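Local coordinates for dihydrodipicolinate synthase (Agrobacterium tumefaciens, PDB 3B4U), which probably condenses pyruvate with an aldehyde substrate through a Schiff-base intermediate, as dihydrodipicolinate synthases do, at residues 5-15 and 38-49; 249-257 and 278-286. One frame throughout, in Å; residues are numbered along the deposited sequence.

Contact 1. Residues 5-15 and 38-49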
loop_
_atom_site.group_PDB
_atom_site.type_symbol
_atom_site.label_atom_id
_atom_site.label_comp_id
_atom_site.label_asym_id
_atom_site.label_seq_id
_atom_site.Cartn_x
_atom_site.Cartn_y
_atom_site.Cartn_z
ATOM N N PHE B 5 17.863 2.681 -21.740
ATOM C CA PHE B 5 16.501 2.266 -21.451
ATOM C C PHE B 5 15.512 2.758 -22.502
ATOM O O PHE B 5 14.691 1.973 -23.011
ATOM C CB PHE B 5 16.120 2.745 -20.043
ATOM C CG PHE B 5 14.731 2.342 -19.635
ATOM C CD1 PHE B 5 14.500 1.134 -19.019
ATOM C CD2 PHE B 5 13.648 3.161 -19.904
ATOM C CE1 PHE B 5 13.222 0.745 -18.674
ATOM C CE2 PHE B 5 12.360 2.805 -19.534
ATOM C CZ PHE B 5 12.153 1.578 -18.928
ATOM N N GLY B 6 15.561 4.041 -22.825
ATOM C CA GLY B 6 14.708 4.607 -23.858
ATOM C C GLY B 6 13.338 5.007 -23.331
ATOM O O GLY B 6 13.193 5.506 -22.215
ATOM N N LEU B 7 12.336 4.810 -24.173
ATOM C CA LEU B 7 10.960 5.162 -23.850
ATOM C C LEU B 7 10.165 3.903 -23.538
ATOM O O LEU B 7 10.073 2.995 -24.367
ATOM C CB LEU B 7 10.298 5.904 -25.030
ATOM C CG LEU B 7 8.841 6.259 -24.797
ATOM C CD1 LEU B 7 8.654 7.129 -23.529
ATOM C CD2 LEU B 7 8.235 6.945 -26.020
ATOM N N SER B 8 9.543 3.889 -22.372
ATOM C CA SER B 8 8.593 2.851 -22.034
ATOM C C SER B 8 7.225 3.491 -21.811
ATOM O O SER B 8 7.144 4.492 -21.126
ATOM C CB SER B 8 9.074 2.124 -20.774
ATOM O OG SER B 8 8.330 0.933 -20.548
ATOM N N ALA B 9 6.146 2.910 -22.353
ATOM C CA ALA B 9 4.811 3.368 -21.992
ATOM C C ALA B 9 4.495 2.923 -20.593
ATOM O O ALA B 9 4.686 1.747 -20.256
ATOM C CB ALA B 9 3.781 2.814 -22.946
ATOM N N ALA B 10 3.978 3.826 -19.764
ATOM C CA ALA B 10 3.419 3.461 -18.462
ATOM C C ALA B 10 2.016 2.966 -18.808
ATOM O O ALA B 10 1.036 3.703 -18.770
ATOM C CB ALA B 10 3.382 4.689 -17.519
ATOM N N LEU B 11 1.912 1.700 -19.215
ATOM C CA LEU B 11 0.772 1.252 -20.002
ATOM C C LEU B 11 -0.510 1.306 -19.180
ATOM O O LEU B 11 -0.581 0.788 -18.074
ATOM C CB LEU B 11 1.001 -0.186 -20.491
ATOM C CG LEU B 11 0.185 -0.567 -21.703
ATOM C CD1 LEU B 11 0.753 0.056 -22.972
ATOM C CD2 LEU B 11 0.074 -2.091 -21.817
ATOM N N THR B 12 -1.557 1.856 -19.769
ATOM C CA THR B 12 -2.886 1.816 -19.179
ATOM C C THR B 12 -3.464 0.397 -19.266
ATOM O O THR B 12 -3.182 -0.359 -20.198
ATOM C CB THR B 12 -3.784 2.840 -19.898
ATOM O OG1 THR B 12 -3.611 2.743 -21.321
ATOM C CG2 THR B 12 -3.436 4.261 -19.476
ATOM N N THR B 13 -4.312 0.091 -18.289
ATOM C CA THR B 13 -4.941 -1.216 -18.166
ATOM C C THR B 13 -6.415 -1.044 -18.485
ATOM O O THR B 13 -7.100 -0.316 -17.766
ATOM C CB THR B 13 -4.777 -1.781 -16.756
ATOM O OG1 THR B 13 -3.380 -1.886 -16.434
ATOM C CG2 THR B 13 -5.413 -3.161 -16.635
ATOM N N PRO B 14 -6.933 -1.704 -19.540
ATOM C CA PRO B 14 -8.335 -1.569 -19.898
ATOM C C PRO B 14 -9.194 -2.571 -19.154
ATOM O O PRO B 14 -8.827 -3.733 -19.045
ATOM C CB PRO B 14 -8.342 -1.849 -21.406
ATOM C CG PRO B 14 -7.225 -2.847 -21.605
ATOM C CD PRO B 14 -6.204 -2.545 -20.499
ATOM N N PHE B 15 -10.355 -2.121 -18.690
ATOM C CA PHE B 15 -11.321 -2.966 -17.992
ATOM C C PHE B 15 -12.631 -3.066 -18.768
ATOM O O PHE B 15 -13.129 -2.083 -19.287
ATOM C CB PHE B 15 -11.624 -2.428 -16.598
ATOM C CG PHE B 15 -10.397 -2.212 -15.786
ATOM C CD1 PHE B 15 -9.665 -3.294 -15.296
ATOM C CD2 PHE B 15 -9.939 -0.925 -15.517
ATOM C CE1 PHE B 15 -8.488 -3.099 -14.561
ATOM C CE2 PHE B 15 -8.789 -0.738 -14.790
ATOM C CZ PHE B 15 -8.064 -1.818 -14.318
ATOM N N CYS B 38 7.687 3.304 -28.587
ATOM C CA CYS B 38 8.182 2.808 -27.319
ATOM C C CYS B 38 9.168 1.678 -27.558
ATOM O O CYS B 38 8.943 0.775 -28.373
ATOM C CB CYS B 38 7.051 2.296 -26.436
ATOM S SG CYS B 38 5.944 3.598 -25.847
ATOM N N ASP B 39 10.225 1.696 -26.775
ATOM C CA ASP B 39 11.184 0.606 -26.690
ATOM C C ASP B 39 10.691 -0.559 -25.835
ATOM O O ASP B 39 11.113 -1.686 -26.004
ATOM C CB ASP B 39 12.517 1.160 -26.143
ATOM C CG ASP B 39 13.049 2.261 -27.025
ATOM O OD1 ASP B 39 13.370 1.952 -28.194
ATOM O OD2 ASP B 39 13.149 3.429 -26.624
ATOM N N SER B 40 9.799 -0.266 -24.902
ATOM C CA SER B 40 9.206 -1.263 -24.023
ATOM C C SER B 40 7.872 -0.761 -23.542
ATOM O O SER B 40 7.505 0.390 -23.764
ATOM C CB SER B 40 10.141 -1.561 -22.837
ATOM O OG SER B 40 10.251 -0.442 -21.980
ATOM N N VAL B 41 7.160 -1.634 -22.834
ATOM C CA VAL B 41 5.977 -1.249 -22.099
ATOM C C VAL B 41 6.126 -1.671 -20.661
ATOM O O VAL B 41 6.608 -2.764 -20.360
ATOM C CB VAL B 41 4.687 -1.849 -22.760
ATOM C CG1 VAL B 41 4.442 -1.265 -24.154
ATOM C CG2 VAL B 41 4.703 -3.397 -22.823
ATOM N N THR B 42 5.674 -0.801 -19.775
ATOM C CA THR B 42 5.693 -1.060 -18.333
ATOM C C THR B 42 4.263 -1.401 -17.931
ATOM O O THR B 42 3.346 -0.599 -18.090
ATOM C CB THR B 42 6.195 0.140 -17.541
ATOM O OG1 THR B 42 7.555 0.372 -17.883
ATOM C CG2 THR B 42 6.112 -0.103 -16.063
ATOM N N LEU B 43 4.086 -2.624 -17.450
ATOM C CA LEU B 43 2.795 -3.104 -16.976
ATOM C C LEU B 43 2.678 -2.931 -15.487
ATOM O O LEU B 43 3.660 -3.107 -14.770
ATOM C CB LEU B 43 2.661 -4.606 -17.295
ATOM C CG LEU B 43 2.924 -5.003 -18.736
ATOM C CD1 LEU B 43 2.618 -6.489 -18.906
ATOM C CD2 LEU B 43 2.197 -4.121 -19.755
ATOM N N PHE B 44 1.489 -2.601 -14.998
ATOM C CA PHE B 44 1.219 -2.599 -13.568
ATOM C C PHE B 44 1.962 -1.476 -12.861
ATOM O O PHE B 44 2.264 -1.598 -11.669
ATOM C CB PHE B 44 1.506 -3.970 -12.871
ATOM C CG PHE B 44 1.243 -5.181 -13.728
ATOM C CD1 PHE B 44 0.013 -5.426 -14.288
ATOM C CD2 PHE B 44 2.256 -6.120 -13.907
ATOM C CE1 PHE B 44 -0.186 -6.541 -15.058
ATOM C CE2 PHE B 44 2.010 -7.264 -14.680
ATOM C CZ PHE B 44 0.808 -7.445 -15.238
ATOM N N GLY B 45 2.252 -0.370 -13.548
ATOM C CA GLY B 45 2.742 0.821 -12.862
ATOM C C GLY B 45 1.579 1.656 -12.364
ATOM O O GLY B 45 0.420 1.245 -12.412
ATOM N N THR B 46 1.878 2.875 -11.940
ATOM C CA THR B 46 0.864 3.768 -11.417
ATOM C C THR B 46 -0.223 4.041 -12.465
ATOM O O THR B 46 -1.416 3.941 -12.178
ATOM C CB THR B 46 1.523 5.056 -10.937
ATOM O OG1 THR B 46 2.498 4.748 -9.925
ATOM C CG2 THR B 46 0.515 6.046 -10.377
ATOM N N THR B 47 0.195 4.374 -13.685
ATOM C CA THR B 47 -0.723 4.684 -14.776
ATOM C C THR B 47 -1.510 3.476 -15.243
ATOM O O THR B 47 -2.582 3.592 -15.813
ATOM C CB THR B 47 0.046 5.351 -15.945
ATOM O OG1 THR B 47 0.833 6.427 -15.422
ATOM C CG2 THR B 47 -0.911 5.886 -16.996
ATOM N N GLY B 48 -0.954 2.303 -14.997
ATOM C CA GLY B 48 -1.610 1.023 -15.208
ATOM C C GLY B 48 -2.522 0.618 -14.088
ATOM O O GLY B 48 -3.031 -0.507 -14.135
ATOM N N GLU B 49 -2.723 1.430 -13.067
ATOM C CA GLU B 49 -3.531 1.029 -11.936
ATOM C C GLU B 49 -3.016 -0.284 -11.358
ATOM O O GLU B 49 -3.759 -1.130 -10.870
ATOM C CB GLU B 49 -5.022 0.943 -12.291
ATOM C CG GLU B 49 -5.591 2.276 -12.696
ATOM C CD GLU B 49 -6.935 2.147 -13.359
ATOM O OE1 GLU B 49 -7.927 1.905 -12.630
ATOM O OE2 GLU B 49 -7.002 2.318 -14.600
HETATM O O HOH W 1 12.854 0.164 -22.071
HETATM O O HOH W 2 -0.592 -1.906 -16.945
HETATM O O HOH W 3 1.663 0.554 -16.273
HETATM O O HOH W 4 -4.810 2.071 -16.289
#

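Contact 2. Residues 249-257 and 278-286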
loop_
_atom_site.group_PDB
_atom_site.type_symbol
_atom_site.label_atom_id
_atom_site.label_comp_id
_atom_site.label_asym_id
_atom_site.label_seq_id
_atom_site.Cartn_x
_atom_site.Cartn_y
_atom_site.Cartn_z
ATOM N N ALA B 249 -7.573 10.750 -16.428
ATOM C CA ALA B 249 -7.441 11.689 -17.543
ATOM C C ALA B 249 -6.574 11.160 -18.678
ATOM O O ALA B 249 -6.884 11.346 -19.842
ATOM C CB ALA B 249 -6.934 13.042 -17.057
ATOM N N VAL B 250 -5.490 10.464 -18.344
ATOM C CA VAL B 250 -4.705 9.816 -19.369
ATOM C C VAL B 250 -5.550 8.835 -20.167
ATOM O O VAL B 250 -5.506 8.789 -21.400
ATOM C CB VAL B 250 -3.493 9.085 -18.720
ATOM C CG1 VAL B 250 -2.851 8.117 -19.698
ATOM C CG2 VAL B 250 -2.454 10.089 -18.266
ATOM N N LYS B 251 -6.358 8.044 -19.459
ATOM C CA LYS B 251 -7.231 7.091 -20.143
ATOM C C LYS B 251 -8.248 7.762 -21.069
ATOM O O LYS B 251 -8.511 7.275 -22.167
ATOM C CB LYS B 251 -7.892 6.174 -19.122
ATOM C CG LYS B 251 -6.912 5.181 -18.473
ATOM C CD LYS B 251 -7.606 4.278 -17.435
ATOM C CE LYS B 251 -7.708 2.856 -17.946
ATOM N NZ LYS B 251 -8.351 1.977 -16.943
ATOM N N VAL B 252 -8.779 8.905 -20.644
ATOM C CA VAL B 252 -9.671 9.684 -21.516
ATOM C C VAL B 252 -8.963 10.018 -22.835
ATOM O O VAL B 252 -9.545 9.925 -23.891
ATOM C CB VAL B 252 -10.129 10.992 -20.795
ATOM C CG1 VAL B 252 -10.724 11.994 -21.771
ATOM C CG2 VAL B 252 -11.112 10.729 -19.674
ATOM N N LEU B 253 -7.690 10.383 -22.767
ATOM C CA LEU B 253 -6.961 10.741 -23.977
ATOM C C LEU B 253 -6.531 9.541 -24.808
ATOM O O LEU B 253 -6.446 9.648 -26.024
ATOM C CB LEU B 253 -5.816 11.701 -23.650
ATOM C CG LEU B 253 -6.345 13.084 -23.229
ATOM C CD1 LEU B 253 -5.189 13.996 -22.848
ATOM C CD2 LEU B 253 -7.158 13.761 -24.349
ATOM N N VAL B 254 -6.322 8.376 -24.196
ATOM C CA VAL B 254 -6.180 7.153 -24.987
ATOM C C VAL B 254 -7.465 6.927 -25.786
ATOM O O VAL B 254 -7.405 6.694 -26.990
ATOM C CB VAL B 254 -5.844 5.917 -24.130
ATOM C CG1 VAL B 254 -5.751 4.702 -25.030
ATOM C CG2 VAL B 254 -4.526 6.165 -23.399
ATOM N N SER B 255 -8.624 7.038 -25.140
ATOM C CA SER B 255 -9.910 6.903 -25.840
ATOM C C SER B 255 -10.028 7.941 -26.954
ATOM O O SER B 255 -10.446 7.618 -28.070
ATOM C CB SER B 255 -11.082 7.048 -24.871
ATOM O OG SER B 255 -11.290 5.855 -24.144
ATOM N N HIS B 256 -9.681 9.200 -26.664
ATOM C CA HIS B 256 -9.850 10.275 -27.629
ATOM C C HIS B 256 -8.995 10.083 -28.855
ATOM O O HIS B 256 -9.454 10.304 -29.983
ATOM C CB HIS B 256 -9.519 11.580 -26.930
ATOM C CG HIS B 256 -9.747 12.807 -27.757
ATOM N ND1 HIS B 256 -10.961 13.111 -28.342
ATOM C CD2 HIS B 256 -8.919 13.842 -28.017
ATOM C CE1 HIS B 256 -10.840 14.270 -28.963
ATOM N NE2 HIS B 256 -9.621 14.741 -28.772
ATOM N N THR B 257 -7.743 9.674 -28.664
ATOM C CA THR B 257 -6.842 9.545 -29.800
ATOM C C THR B 257 -7.046 8.280 -30.621
ATOM O O THR B 257 -6.693 8.242 -31.789
ATOM C CB THR B 257 -5.355 9.641 -29.371
ATOM O OG1 THR B 257 -5.052 8.572 -28.446
ATOM C CG2 THR B 257 -5.048 10.998 -28.729
ATOM N N ARG B 278 -14.568 15.305 -19.390
ATOM C CA ARG B 278 -13.953 14.693 -20.561
ATOM C C ARG B 278 -13.893 15.676 -21.719
ATOM O O ARG B 278 -12.896 15.750 -22.425
ATOM C CB ARG B 278 -14.686 13.412 -20.986
ATOM C CG ARG B 278 -14.308 12.929 -22.383
ATOM C CD ARG B 278 -14.491 11.442 -22.613
ATOM N NE ARG B 278 -14.157 11.078 -24.002
ATOM C CZ ARG B 278 -13.883 9.847 -24.448
ATOM N NH1 ARG B 278 -13.588 9.668 -25.749
ATOM N NH2 ARG B 278 -13.886 8.802 -23.623
ATOM N N ARG B 279 -14.960 16.428 -21.925
ATOM C CA ARG B 279 -14.946 17.402 -23.000
ATOM C C ARG B 279 -13.882 18.470 -22.743
ATOM O O ARG B 279 -13.223 18.938 -23.684
ATOM C CB ARG B 279 -16.332 18.011 -23.180
ATOM C CG ARG B 279 -17.362 17.006 -23.734
ATOM C CD ARG B 279 -17.169 16.648 -25.212
ATOM N NE ARG B 279 -17.206 17.838 -26.073
ATOM C CZ ARG B 279 -17.159 17.833 -27.411
ATOM N NH1 ARG B 279 -17.099 16.695 -28.098
ATOM N NH2 ARG B 279 -17.191 18.990 -28.066
ATOM N N GLN B 280 -13.675 18.851 -21.497
ATOM C CA GLN B 280 -12.634 19.834 -21.177
ATOM C C GLN B 280 -11.241 19.264 -21.465
ATOM O O GLN B 280 -10.364 19.944 -22.030
ATOM C CB GLN B 280 -12.750 20.269 -19.724
ATOM C CG GLN B 280 -14.049 20.983 -19.367
ATOM C CD GLN B 280 -14.125 21.355 -17.903
ATOM O OE1 GLN B 280 -13.190 21.946 -17.358
ATOM N NE2 GLN B 280 -15.256 21.039 -17.263
ATOM N N ILE B 281 -11.036 18.002 -21.109
ATOM C CA ILE B 281 -9.748 17.344 -21.345
ATOM C C ILE B 281 -9.465 17.200 -22.836
ATOM O O ILE B 281 -8.381 17.527 -23.323
ATOM C CB ILE B 281 -9.774 15.984 -20.679
ATOM C CG1 ILE B 281 -9.701 16.146 -19.163
ATOM C CG2 ILE B 281 -8.612 15.095 -21.152
ATOM C CD1 ILE B 281 -10.084 14.867 -18.398
ATOM N N GLU B 282 -10.471 16.777 -23.577
ATOM C CA GLU B 282 -10.320 16.647 -25.024
ATOM C C GLU B 282 -10.046 18.002 -25.662
ATOM O O GLU B 282 -9.220 18.105 -26.553
ATOM C CB GLU B 282 -11.560 15.988 -25.634
ATOM C CG GLU B 282 -11.738 14.522 -25.197
ATOM C CD GLU B 282 -13.113 13.971 -25.462
ATOM O OE1 GLU B 282 -13.970 14.709 -25.952
ATOM O OE2 GLU B 282 -13.326 12.781 -25.160
ATOM N N GLY B 283 -10.705 19.039 -25.175
ATOM C CA GLY B 283 -10.504 20.379 -25.713
ATOM C C GLY B 283 -9.092 20.887 -25.470
ATOM O O GLY B 283 -8.485 21.507 -26.355
ATOM N N ALA B 284 -8.570 20.644 -24.266
ATOM C CA ALA B 284 -7.201 21.033 -23.934
ATOM C C ALA B 284 -6.199 20.323 -24.856
ATOM O O ALA B 284 -5.237 20.936 -25.351
ATOM C CB ALA B 284 -6.910 20.727 -22.533
ATOM N N PHE B 285 -6.416 19.026 -25.074
ATOM C CA PHE B 285 -5.597 18.268 -25.988
ATOM C C PHE B 285 -5.693 18.824 -27.404
ATOM O O PHE B 285 -4.674 19.031 -28.055
ATOM C CB PHE B 285 -5.981 16.781 -25.913
ATOM C CG PHE B 285 -5.261 15.931 -26.906
ATOM C CD1 PHE B 285 -4.049 15.320 -26.595
ATOM C CD2 PHE B 285 -5.765 15.752 -28.160
ATOM C CE1 PHE B 285 -3.397 14.549 -27.532
ATOM C CE2 PHE B 285 -5.112 14.993 -29.104
ATOM C CZ PHE B 285 -3.919 14.387 -28.787
ATOM N N ASP B 286 -6.914 19.024 -27.884
ATOM C CA ASP B 286 -7.109 19.450 -29.255
ATOM C C ASP B 286 -6.455 20.812 -29.515
ATOM O O ASP B 286 -5.902 21.035 -30.589
ATOM C CB ASP B 286 -8.588 19.547 -29.591
ATOM C CG ASP B 286 -9.250 18.207 -29.736
ATOM O OD1 ASP B 286 -8.571 17.154 -29.793
ATOM O OD2 ASP B 286 -10.499 18.215 -29.857
HETATM O O HOH W 5 -13.480 7.012 -27.876
HETATM O O HOH W 6 -13.241 11.541 -28.435
#

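Contact 1. Residues 5-15 and 38-49
Ser8 and Ser40 face each other on neighbouring parallel strands. The CB of Ser8 lies 3.1 Å from Ser40 OG; beyond it, OG sits anti to the backbone N (chi1 -168°), which places it between two hydroxyls, Ser40 OG and Thr42 OG1, each 2.8 Å from Ser8 OG and hydrogen-bonded to it. This buried chain of hydroxyls continues through a water that also reaches Phe5 O. Thr42 N gives a nearly straight bond to Ala9 O (2.8 Å), and Leu11 N meets Thr42 O in the carbonyl plane. The strands 6-10 and 40-43, with helix 23-35 between them in sequence, form the first beta-alpha-beta unit of the TIM barrel; along its other edge, strand 6-10 is hydrogen-bonded to strand 208-211, which closes the barrel. At the N-terminal end, Asp39 OD2 accepts a hydrogen bond from Leu7 N through its anti lone pair (2.9 Å, 170° at the hydrogen) and also pairs with Arg222. Beyond the strands, Thr13 OG1 donates to Gly48 O (2.7 Å), tilted 20° from the carbonyl plane, and accepts from a water that also donates to Leu11 O. On the Ala9 and Val41 face, Leu11 CD2 lies 3.6 Å from Leu43 CD2, the side chains running alongside.

Contact 2. Residues 249-257 and 278-286
His256 NE2 donates to Asp286 OD1 over 2.8 Å in the shortest sound polar bond between the helices. The angle at the hydrogen is 177°; the oxygen lies in the imidazole plane but is met on its syn side, 30° out of the carboxylate plane. The bond joins helix 246-258 to helix 275-289, the last two helices of this TIM-barrel chain, whose short segments cross at -66° with axes 9.9 Å apart. With CG anti to the backbone N, the His256 ring reaches across to the other helix. Glu282 CG covers one face in a CH-pi contact, 3.7 Å from the ring centroid. At the other ring nitrogen, a water in the ring plane connects ND1 to Arg278 NH1. The Asp286 carboxylate would probably favour a positive charge on the ring and the nearby Arg278 guanidinium oppose it, which leaves the ionisation open. Apolar groups fill the middle of the crossing: Ile281 CG2 lies against Leu253 CG (3.7 Å) and Val252 CG1, while its CD1 meets Ala249 CB. Leu253 CD2 in turn touches Phe285 CB at 3.6 Å. Beyond the pair, Phe244 packs on Ile281 and Phe289 meets the Phe285 ring. Thr257 crosses the Phe285 side chain at about a right angle, bringing its CG2 methyl to 3.6 Å from Phe285 CZ.

Contact 1 lies in the barrel sheet, its centre about 6 Å from that of the chain, whereas the centre of contact 2 is about 20 Å from it; the two contact centres are about 18 Å apart. Lys251, on helix 246-258 but with no contact to 278-286, ties that helix to contact 1. Its NZ forms a salt bridge with Glu49 OE2 (2.7 Å) and a probable hydrogen bond with Thr13 O (2.7 Å). One turn later, Ser255 faces Arg278 in contact 2. In contact 1, Thr46 OG1 is hydrogen-bonded to Tyr139 OH and to Tyr109 OH of the second subunit, consistent with the active-site Thr-Tyr-Tyr proton relay of dihydrodipicolinate synthases. Glu49 is about 13 Å from the bound magnesium ion, too far for coordination.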